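Local coordinates for protein RickCE (Rickettsia bellii, PDB 5HAM) that probably cleaves ubiquitin from modified proteins, acting as a bacterial effector protease of the CE clan, at residues D47-G52 with K101-L106; K57-V62 with K87-L92; E64-A69 with L80-A85. All coordinates share one frame; numbering follows the deposited sequence.

Contact 1: residues D47-G52 with K101-L106; sequences DYTAKG and KLKNDL
Tyr48, at the C-terminal end of the short helix 42-49, carries most of this surface contact: its aromatic side chain packs across the flank of the long helix 96-130, against Leu102, Lys103 and Leu106. CB of Tyr48 sits 3.6 Å from CB of Lys103, and the ring continues over the backbone: CA of Lys103 lies 4.1 Å above one ring face, displaced toward the rim. CB of Leu102 reaches CE1 of Tyr48 obliquely at 3.9 Å, and at the far end CD2 of Leu106 comes within 4.0 Å of the Tyr48 OH. One residue on, CG2 of Thr49 touches CD of Lys103 at 4.0 Å, a methyl against the aliphatic part of a lysine whose chain then turns its ammonium end away. The tyrosine ring is placed by CG standing anti to the carbonyl carbon (chi1 -50°). Just after the helix ends, Lys51 curls back so that NZ donates to the Thr49 O at 2.7 Å, from above the carbonyl plane. Arg99 binds the carbonyls of Asp47 and Ala50, a second tie to helix 96-130. Helix 75-93 adds Ile91, which touches both Tyr48 and Leu102, while helix 52-69 packs against Asp47 and Ala50.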
loop_
_atom_site.group_PDB
_atom_site.type_symbol
_atom_site.label_atom_id
_atom_site.label_comp_id
_atom_site.label_asym_id
_atom_site.label_seq_id
_atom_site.Cartn_x
_atom_site.Cartn_y
_atom_site.Cartn_z
ATOM N N ASP A 47 4.064 -17.065 -19.437
ATOM C CA ASP A 47 2.801 -17.743 -19.170
ATOM C C ASP A 47 1.754 -17.280 -20.175
ATOM O O ASP A 47 0.773 -17.986 -20.423
ATOM C CB ASP A 47 2.293 -17.418 -17.759
ATOM C CG ASP A 47 3.002 -18.210 -16.668
ATOM O OD1 ASP A 47 4.033 -18.867 -16.940
ATOM O OD2 ASP A 47 2.517 -18.158 -15.517
ATOM N N TYR A 48 1.947 -16.073 -20.715
ATOM C CA TYR A 48 1.032 -15.521 -21.706
ATOM C C TYR A 48 1.562 -15.602 -23.147
ATOM O O TYR A 48 0.777 -15.692 -24.084
ATOM C CB TYR A 48 0.694 -14.073 -21.363
ATOM C CG TYR A 48 0.264 -13.848 -19.923
ATOM C CD1 TYR A 48 -1.042 -14.107 -19.512
ATOM C CD2 TYR A 48 1.156 -13.357 -18.984
ATOM C CE1 TYR A 48 -1.435 -13.892 -18.227
ATOM C CE2 TYR A 48 0.770 -13.142 -17.688
ATOM C CZ TYR A 48 -0.529 -13.407 -17.313
ATOM O OH TYR A 48 -0.916 -13.187 -16.013
ATOM N N THR A 49 2.883 -15.577 -23.321
ATOM C CA THR A 49 3.471 -15.426 -24.655
ATOM C C THR A 49 4.075 -16.693 -25.250
ATOM O O THR A 49 4.249 -16.775 -26.467
ATOM C CB THR A 49 4.559 -14.315 -24.684
ATOM O OG1 THR A 49 5.619 -14.652 -23.782
ATOM C CG2 THR A 49 3.983 -12.959 -24.293
ATOM N N ALA A 50 4.416 -17.663 -24.403
ATOM C CA ALA A 50 5.006 -18.915 -24.876
ATOM C C ALA A 50 4.023 -19.719 -25.703
ATOM O O ALA A 50 2.843 -19.851 -25.367
ATOM C CB ALA A 50 5.528 -19.759 -23.722
ATOM N N LYS A 51 4.527 -20.238 -26.811
ATOM C CA LYS A 51 3.728 -21.002 -27.742
ATOM C C LYS A 51 4.478 -22.299 -28.031
ATOM O O LYS A 51 5.658 -22.432 -27.671
ATOM C CB LYS A 51 3.515 -20.171 -29.006
ATOM C CG LYS A 51 3.006 -18.790 -28.674
ATOM C CD LYS A 51 2.596 -17.985 -29.883
ATOM C CE LYS A 51 1.873 -16.723 -29.429
ATOM N NZ LYS A 51 2.661 -15.908 -28.455
ATOM N N GLY A 52 3.793 -23.259 -28.645
ATOM C CA GLY A 52 4.427 -24.497 -29.064
ATOM C C GLY A 52 5.142 -25.252 -27.960
ATOM O O GLY A 52 4.567 -25.557 -26.916
ATOM N N LYS A 101 -4.358 -11.053 -24.670
ATOM C CA LYS A 101 -5.210 -10.005 -24.082
ATOM C C LYS A 101 -5.003 -9.927 -22.576
ATOM O O LYS A 101 -4.971 -8.853 -21.983
ATOM C CB LYS A 101 -6.691 -10.291 -24.344
ATOM C CG LYS A 101 -7.044 -10.508 -25.805
ATOM C CD LYS A 101 -8.534 -10.809 -25.985
ATOM C CE LYS A 101 -8.910 -10.973 -27.457
ATOM N NZ LYS A 101 -10.345 -11.348 -27.650
ATOM N N LEU A 102 -4.870 -11.091 -21.957
ATOM C CA LEU A 102 -4.680 -11.162 -20.525
ATOM C C LEU A 102 -3.395 -10.427 -20.147
ATOM O O LEU A 102 -3.375 -9.629 -19.217
ATOM C CB LEU A 102 -4.626 -12.629 -20.106
ATOM C CG LEU A 102 -5.589 -13.127 -19.031
ATOM C CD1 LEU A 102 -6.953 -12.437 -19.106
ATOM C CD2 LEU A 102 -5.739 -14.628 -19.159
ATOM N N LYS A 103 -2.331 -10.688 -20.904
ATOM C CA LYS A 103 -1.042 -10.031 -20.714
ATOM C C LYS A 103 -1.158 -8.521 -20.863
ATOM O O LYS A 103 -0.586 -7.756 -20.074
ATOM C CB LYS A 103 -0.035 -10.577 -21.727
ATOM C CG LYS A 103 1.268 -9.809 -21.839
ATOM C CD LYS A 103 1.753 -9.858 -23.272
ATOM C CE LYS A 103 2.874 -8.880 -23.490
ATOM N NZ LYS A 103 3.834 -8.977 -22.361
ATOM N N ASN A 104 -1.900 -8.093 -21.878
ATOM C CA ASN A 104 -2.082 -6.664 -22.119
ATOM C C ASN A 104 -2.872 -6.005 -21.005
ATOM O O ASN A 104 -2.541 -4.895 -20.598
ATOM C CB ASN A 104 -2.721 -6.396 -23.481
ATOM C CG ASN A 104 -1.773 -6.699 -24.625
ATOM O OD1 ASN A 104 -0.571 -6.429 -24.533
ATOM N ND2 ASN A 104 -2.299 -7.277 -25.702
ATOM N N ASP A 105 -3.898 -6.697 -20.506
ATOM C CA ASP A 105 -4.661 -6.221 -19.343
ATOM C C ASP A 105 -3.727 -6.007 -18.161
ATOM O O ASP A 105 -3.768 -4.972 -17.499
ATOM C CB ASP A 105 -5.744 -7.226 -18.927
ATOM C CG ASP A 105 -6.880 -7.292 -19.912
ATOM O OD1 ASP A 105 -6.879 -6.455 -20.837
ATOM O OD2 ASP A 105 -7.772 -8.164 -19.757
ATOM N N LEU A 106 -2.894 -7.008 -17.904
ATOM C CA LEU A 106 -1.932 -6.955 -16.817
ATOM C C LEU A 106 -0.991 -5.753 -16.981
ATOM O O LEU A 106 -0.729 -5.020 -16.038
ATOM C CB LEU A 106 -1.139 -8.263 -16.767
ATOM C CG LEU A 106 0.011 -8.254 -15.765
ATOM C CD1 LEU A 106 -0.529 -7.960 -14.371
ATOM C CD2 LEU A 106 0.774 -9.570 -15.800
#

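Contact 2: residues K57-V62 with K87-L92; sequences KILAEV and KREEIL
Leu92 pushes its CD1 methyl into a hollow on helix 52-69 bordered by Ile58, Leu59 and Val62. The methyl lies 3.6 Å from CG2 of Val62 and 3.8 Å from CG2 of Ile58, with the backbone CA of Leu59 as the floor at 4.0 Å. Leu59 returns the gesture: with CG anti to the backbone N, its CD1 bends across to CG of Glu89, so the aliphatic part of the glutamate serves as a wall. Val62, one border of that hollow, is itself a bump facing helix 75-93, its two methyls meeting different neighbours: CG1 rests on CB and N of Glu89, and CG2 turns toward Arg88 and Leu92. The helices run antiparallel at 156°, the two legs of a helical hairpin; the axes of the segments 57-62 and 87-92 come within 9.6 Å, and adjacent pairs and the residue a turn later (Ile58, Leu59, then Val62; Arg88, Glu89, then Leu92) make the facing surfaces. Arg88 lies along one border of this apolar seam. Its chain bends at chi3 (76°), laying the guanidinium over Val62, whose CG2 is 3.3 Å above one face, toward the rim, while CG2 of Ile58 comes obliquely to NH2. The charge is met mainly by Asp47 on helix 42-49, which forms a salt bridge with NE; OE2 of Glu61, near the guanidinium plane, stays 4.0 Å from NH2, beyond salt-bridge range.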
loop_
_atom_site.group_PDB
_atom_site.type_symbol
_atom_site.label_atom_id
_atom_site.label_comp_id
_atom_site.label_asym_id
_atom_site.label_seq_id
_atom_site.Cartn_x
_atom_site.Cartn_y
_atom_site.Cartn_z
ATOM N N LYS A 57 6.384 -26.925 -22.226
ATOM C CA LYS A 57 7.321 -27.129 -21.144
ATOM C C LYS A 57 6.830 -26.443 -19.881
ATOM O O LYS A 57 6.960 -26.974 -18.776
ATOM C CB LYS A 57 8.700 -26.604 -21.534
ATOM N N ILE A 58 6.256 -25.261 -20.046
ATOM C CA ILE A 58 5.743 -24.524 -18.904
ATOM C C ILE A 58 4.511 -25.215 -18.303
ATOM O O ILE A 58 4.419 -25.390 -17.087
ATOM C CB ILE A 58 5.475 -23.058 -19.266
ATOM C CG1 ILE A 58 6.811 -22.354 -19.564
ATOM C CG2 ILE A 58 4.744 -22.359 -18.133
ATOM C CD1 ILE A 58 6.674 -20.973 -20.167
ATOM N N LEU A 59 3.586 -25.635 -19.158
ATOM C CA LEU A 59 2.402 -26.346 -18.693
ATOM C C LEU A 59 2.826 -27.573 -17.883
ATOM O O LEU A 59 2.297 -27.852 -16.805
ATOM C CB LEU A 59 1.536 -26.766 -19.880
ATOM C CG LEU A 59 0.294 -27.569 -19.481
ATOM C CD1 LEU A 59 -0.527 -26.847 -18.391
ATOM C CD2 LEU A 59 -0.562 -27.871 -20.699
ATOM N N ALA A 60 3.822 -28.270 -18.408
ATOM C CA ALA A 60 4.402 -29.420 -17.735
ATOM C C ALA A 60 4.903 -29.080 -16.335
ATOM O O ALA A 60 4.567 -29.774 -15.377
ATOM C CB ALA A 60 5.533 -30.019 -18.573
ATOM N N GLU A 61 5.692 -28.018 -16.198
ATOM C CA GLU A 61 6.195 -27.669 -14.875
ATOM C C GLU A 61 5.060 -27.246 -13.928
ATOM O O GLU A 61 5.084 -27.557 -12.732
ATOM C CB GLU A 61 7.317 -26.619 -14.956
ATOM C CG GLU A 61 6.869 -25.203 -15.309
ATOM C CD GLU A 61 8.013 -24.286 -15.752
ATOM O OE1 GLU A 61 8.963 -24.777 -16.406
ATOM O OE2 GLU A 61 7.952 -23.071 -15.451
ATOM N N VAL A 62 4.048 -26.570 -14.471
ATOM C CA VAL A 62 2.925 -26.133 -13.655
ATOM C C VAL A 62 2.215 -27.337 -13.059
ATOM O O VAL A 62 1.902 -27.363 -11.868
ATOM C CB VAL A 62 1.906 -25.300 -14.468
ATOM C CG1 VAL A 62 0.613 -25.184 -13.716
ATOM C CG2 VAL A 62 2.473 -23.923 -14.773
ATOM N N LYS A 87 -4.421 -21.695 -11.132
ATOM C CA LYS A 87 -4.779 -20.558 -11.962
ATOM C C LYS A 87 -3.867 -20.477 -13.186
ATOM O O LYS A 87 -4.322 -20.189 -14.302
ATOM C CB LYS A 87 -4.719 -19.248 -11.183
ATOM C CG LYS A 87 -5.093 -18.039 -12.038
ATOM C CD LYS A 87 -4.753 -16.715 -11.356
ATOM C CE LYS A 87 -4.508 -15.636 -12.382
ATOM N NZ LYS A 87 -3.709 -14.493 -11.831
ATOM N N ARG A 88 -2.582 -20.738 -12.964
ATOM C CA ARG A 88 -1.609 -20.752 -14.044
ATOM C C ARG A 88 -1.922 -21.852 -15.049
ATOM O O ARG A 88 -1.793 -21.653 -16.257
ATOM C CB ARG A 88 -0.212 -20.941 -13.491
ATOM C CG ARG A 88 0.424 -19.666 -12.976
ATOM C CD ARG A 88 1.880 -19.915 -12.590
ATOM N NE ARG A 88 2.788 -20.018 -13.738
ATOM C CZ ARG A 88 3.810 -20.873 -13.813
ATOM N NH1 ARG A 88 4.047 -21.716 -12.817
ATOM N NH2 ARG A 88 4.600 -20.888 -14.879
ATOM N N GLU A 89 -2.338 -23.012 -14.554
ATOM C CA GLU A 89 -2.720 -24.075 -15.457
ATOM C C GLU A 89 -3.872 -23.610 -16.355
ATOM O O GLU A 89 -3.879 -23.900 -17.542
ATOM C CB GLU A 89 -3.094 -25.347 -14.701
ATOM C CG GLU A 89 -3.315 -26.536 -15.624
ATOM C CD GLU A 89 -3.755 -27.797 -14.895
ATOM O OE1 GLU A 89 -4.223 -27.696 -13.735
ATOM O OE2 GLU A 89 -3.640 -28.891 -15.499
ATOM N N GLU A 90 -4.827 -22.873 -15.791
ATOM C CA GLU A 90 -5.979 -22.415 -16.560
ATOM C C GLU A 90 -5.540 -21.451 -17.643
ATOM O O GLU A 90 -6.027 -21.504 -18.774
ATOM C CB GLU A 90 -7.020 -21.723 -15.674
ATOM C CG GLU A 90 -7.679 -22.597 -14.626
ATOM C CD GLU A 90 -8.573 -23.681 -15.193
ATOM O OE1 GLU A 90 -8.731 -23.786 -16.432
ATOM O OE2 GLU A 90 -9.130 -24.447 -14.377
ATOM N N ILE A 91 -4.627 -20.565 -17.284
ATOM C CA ILE A 91 -4.122 -19.577 -18.218
ATOM C C ILE A 91 -3.421 -20.249 -19.387
ATOM O O ILE A 91 -3.641 -19.886 -20.538
ATOM C CB ILE A 91 -3.192 -18.570 -17.512
ATOM C CG1 ILE A 91 -4.041 -17.538 -16.757
ATOM C CG2 ILE A 91 -2.315 -17.836 -18.504
ATOM C CD1 ILE A 91 -3.255 -16.718 -15.745
ATOM N N LEU A 92 -2.610 -21.255 -19.096
ATOM C CA LEU A 92 -1.860 -21.924 -20.148
ATOM C C LEU A 92 -2.764 -22.711 -21.079
ATOM O O LEU A 92 -2.388 -22.994 -22.213
ATOM C CB LEU A 92 -0.782 -22.828 -19.557
ATOM C CG LEU A 92 0.323 -21.993 -18.918
ATOM C CD1 LEU A 92 0.970 -22.762 -17.791
ATOM C CD2 LEU A 92 1.339 -21.594 -19.981
#

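Contact 3: residues E64-A69 with L80-A85; sequences ETIKIA and LMLGDA
Ile66 sets CG1 anti to its own carbonyl carbon (chi1 -73°) and CG2 anti to its backbone N, so its two branches serve different partners. CG1 presses on CB of Ala85 at 3.6 Å, while CG2 meets CD1 of Leu82 at 4.0 Å. Leu82 arrives there because its CG stands anti to the backbone N (chi1 175°), swinging the branched end toward helix 52-69, at about a right angle to Ile66; the same CD1 also lies against the Ile66 carbonyl O. At roughly a right angle to the approach of Ile66 CG1, CG2 of Thr65 reaches CB of Ala85 at 4.0 Å, so two side chains touch this methyl from adjacent directions. Thr65 keeps its hydroxyl for its own helix, OG1 hydrogen-bonded to the Glu61 carbonyl. One turn on, Ala69 faces the backbone of the partner helix, its CB 4.1 Å from CA of Leu82 and more loosely beside Met81. Alanines at both levels let the main chains come near, with CA of Ala69 5.3 Å from CA of Leu82. With axes 9.0 Å apart and directions at 159°, this is an antiparallel helical hairpin with one alanine from each helix in its interface, near the turn joining helices 52-69 and 75-93.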
loop_
_atom_site.group_PDB
_atom_site.type_symbol
_atom_site.label_atom_id
_atom_site.label_comp_id
_atom_site.label_asym_id
_atom_site.label_seq_id
_atom_site.Cartn_x
_atom_site.Cartn_y
_atom_site.Cartn_z
ATOM N N GLU A 64 3.365 -30.172 -12.450
ATOM C CA GLU A 64 4.220 -30.838 -11.482
ATOM C C GLU A 64 4.171 -30.081 -10.162
ATOM O O GLU A 64 4.108 -30.678 -9.095
ATOM C CB GLU A 64 5.660 -30.933 -12.000
ATOM C CG GLU A 64 6.059 -32.321 -12.438
ATOM C CD GLU A 64 6.059 -33.318 -11.283
ATOM O OE1 GLU A 64 6.316 -32.914 -10.121
ATOM O OE2 GLU A 64 5.792 -34.510 -11.544
ATOM N N THR A 65 4.202 -28.759 -10.255
ATOM C CA THR A 65 4.064 -27.903 -9.100
ATOM C C THR A 65 2.803 -28.226 -8.328
ATOM O O THR A 65 2.840 -28.406 -7.110
ATOM C CB THR A 65 3.953 -26.462 -9.533
ATOM O OG1 THR A 65 5.160 -26.085 -10.193
ATOM C CG2 THR A 65 3.725 -25.578 -8.334
ATOM N N ILE A 66 1.689 -28.296 -9.054
ATOM C CA ILE A 66 0.405 -28.636 -8.474
ATOM C C ILE A 66 0.554 -29.898 -7.659
ATOM O O ILE A 66 0.092 -29.969 -6.528
ATOM C CB ILE A 66 -0.656 -28.859 -9.559
ATOM C CG1 ILE A 66 -1.074 -27.521 -10.171
ATOM C CG2 ILE A 66 -1.871 -29.575 -9.001
ATOM C CD1 ILE A 66 -2.087 -27.683 -11.282
ATOM N N LYS A 67 1.236 -30.880 -8.236
ATOM C CA LYS A 67 1.470 -32.146 -7.559
ATOM C C LYS A 67 2.302 -32.007 -6.275
ATOM O O LYS A 67 2.088 -32.745 -5.317
ATOM C CB LYS A 67 2.086 -33.156 -8.524
ATOM C CG LYS A 67 1.065 -33.806 -9.434
ATOM C CD LYS A 67 1.687 -34.837 -10.367
ATOM C CE LYS A 67 2.688 -34.172 -11.297
ATOM N NZ LYS A 67 2.981 -34.970 -12.517
ATOM N N ILE A 68 3.224 -31.050 -6.242
ATOM C CA ILE A 68 4.055 -30.850 -5.059
ATOM C C ILE A 68 3.422 -29.849 -4.093
ATOM O O ILE A 68 3.410 -30.073 -2.881
ATOM C CB ILE A 68 5.467 -30.353 -5.436
ATOM C CG1 ILE A 68 6.185 -31.380 -6.307
ATOM C CG2 ILE A 68 6.284 -30.032 -4.180
ATOM C CD1 ILE A 68 6.470 -32.672 -5.606
ATOM N N ALA A 69 2.903 -28.745 -4.633
ATOM C CA ALA A 69 2.262 -27.709 -3.822
ATOM C C ALA A 69 1.174 -28.306 -2.947
ATOM O O ALA A 69 0.913 -27.836 -1.841
ATOM C CB ALA A 69 1.685 -26.613 -4.702
ATOM N N LEU A 80 -2.443 -21.117 -0.907
ATOM C CA LEU A 80 -2.030 -19.990 -1.729
ATOM C C LEU A 80 -1.210 -20.471 -2.928
ATOM O O LEU A 80 -1.499 -20.127 -4.067
ATOM C CB LEU A 80 -1.225 -19.000 -0.890
ATOM C CG LEU A 80 -0.596 -17.795 -1.588
ATOM C CD1 LEU A 80 -1.670 -16.827 -2.029
ATOM C CD2 LEU A 80 0.364 -17.107 -0.653
ATOM N N MET A 81 -0.196 -21.292 -2.681
ATOM C CA MET A 81 0.665 -21.731 -3.771
ATOM C C MET A 81 -0.100 -22.632 -4.752
ATOM O O MET A 81 0.071 -22.540 -5.971
ATOM C CB MET A 81 1.923 -22.400 -3.217
ATOM C CG MET A 81 2.764 -21.472 -2.298
ATOM S SD MET A 81 3.196 -19.863 -3.034
ATOM C CE MET A 81 4.207 -20.450 -4.397
ATOM N N LEU A 82 -0.962 -23.482 -4.210
ATOM C CA LEU A 82 -1.738 -24.405 -5.014
ATOM C C LEU A 82 -2.770 -23.650 -5.846
ATOM O O LEU A 82 -2.926 -23.897 -7.041
ATOM C CB LEU A 82 -2.419 -25.419 -4.103
ATOM C CG LEU A 82 -3.384 -26.437 -4.705
ATOM C CD1 LEU A 82 -2.732 -27.274 -5.808
ATOM C CD2 LEU A 82 -3.956 -27.325 -3.598
ATOM N N GLY A 83 -3.463 -22.707 -5.221
ATOM C CA GLY A 83 -4.453 -21.929 -5.942
ATOM C C GLY A 83 -3.813 -21.196 -7.108
ATOM O O GLY A 83 -4.336 -21.184 -8.213
ATOM N N ASP A 84 -2.652 -20.605 -6.874
ATOM C CA ASP A 84 -1.935 -19.940 -7.951
ATOM C C ASP A 84 -1.430 -20.887 -9.064
ATOM O O ASP A 84 -1.419 -20.512 -10.243
ATOM C CB ASP A 84 -0.806 -19.070 -7.395
ATOM C CG ASP A 84 -1.327 -17.766 -6.769
ATOM O OD1 ASP A 84 -2.506 -17.739 -6.338
ATOM O OD2 ASP A 84 -0.564 -16.768 -6.694
ATOM N N ALA A 85 -1.021 -22.100 -8.708
ATOM C CA ALA A 85 -0.593 -23.049 -9.736
ATOM C C ALA A 85 -1.773 -23.436 -10.611
ATOM O O ALA A 85 -1.670 -23.462 -11.834
ATOM C CB ALA A 85 0.040 -24.285 -9.119
#

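In the fold
Following the chain from the N terminus, helix 42-49 ends at contact 1, then helix 52-69 runs through contact 2 and then contact 3 before the chain turns back. Helix 75-93 returns past contact 3 and contact 2 in reverse order, and helix 96-130 then closes contact 1. The three are thus nested: contact 3 shuts the shortest loop, inside contact 2, itself inside contact 1, and none cross. Contacts 2 and 3 zip one hairpin; contact 1 joins the short helix before it to the long one after it. The Asp47–Arg88 salt bridge links contacts 1 and 2; together the contacts gather the four helices, which helix 96-130 connects to strand 135-141 of the mixed sheet.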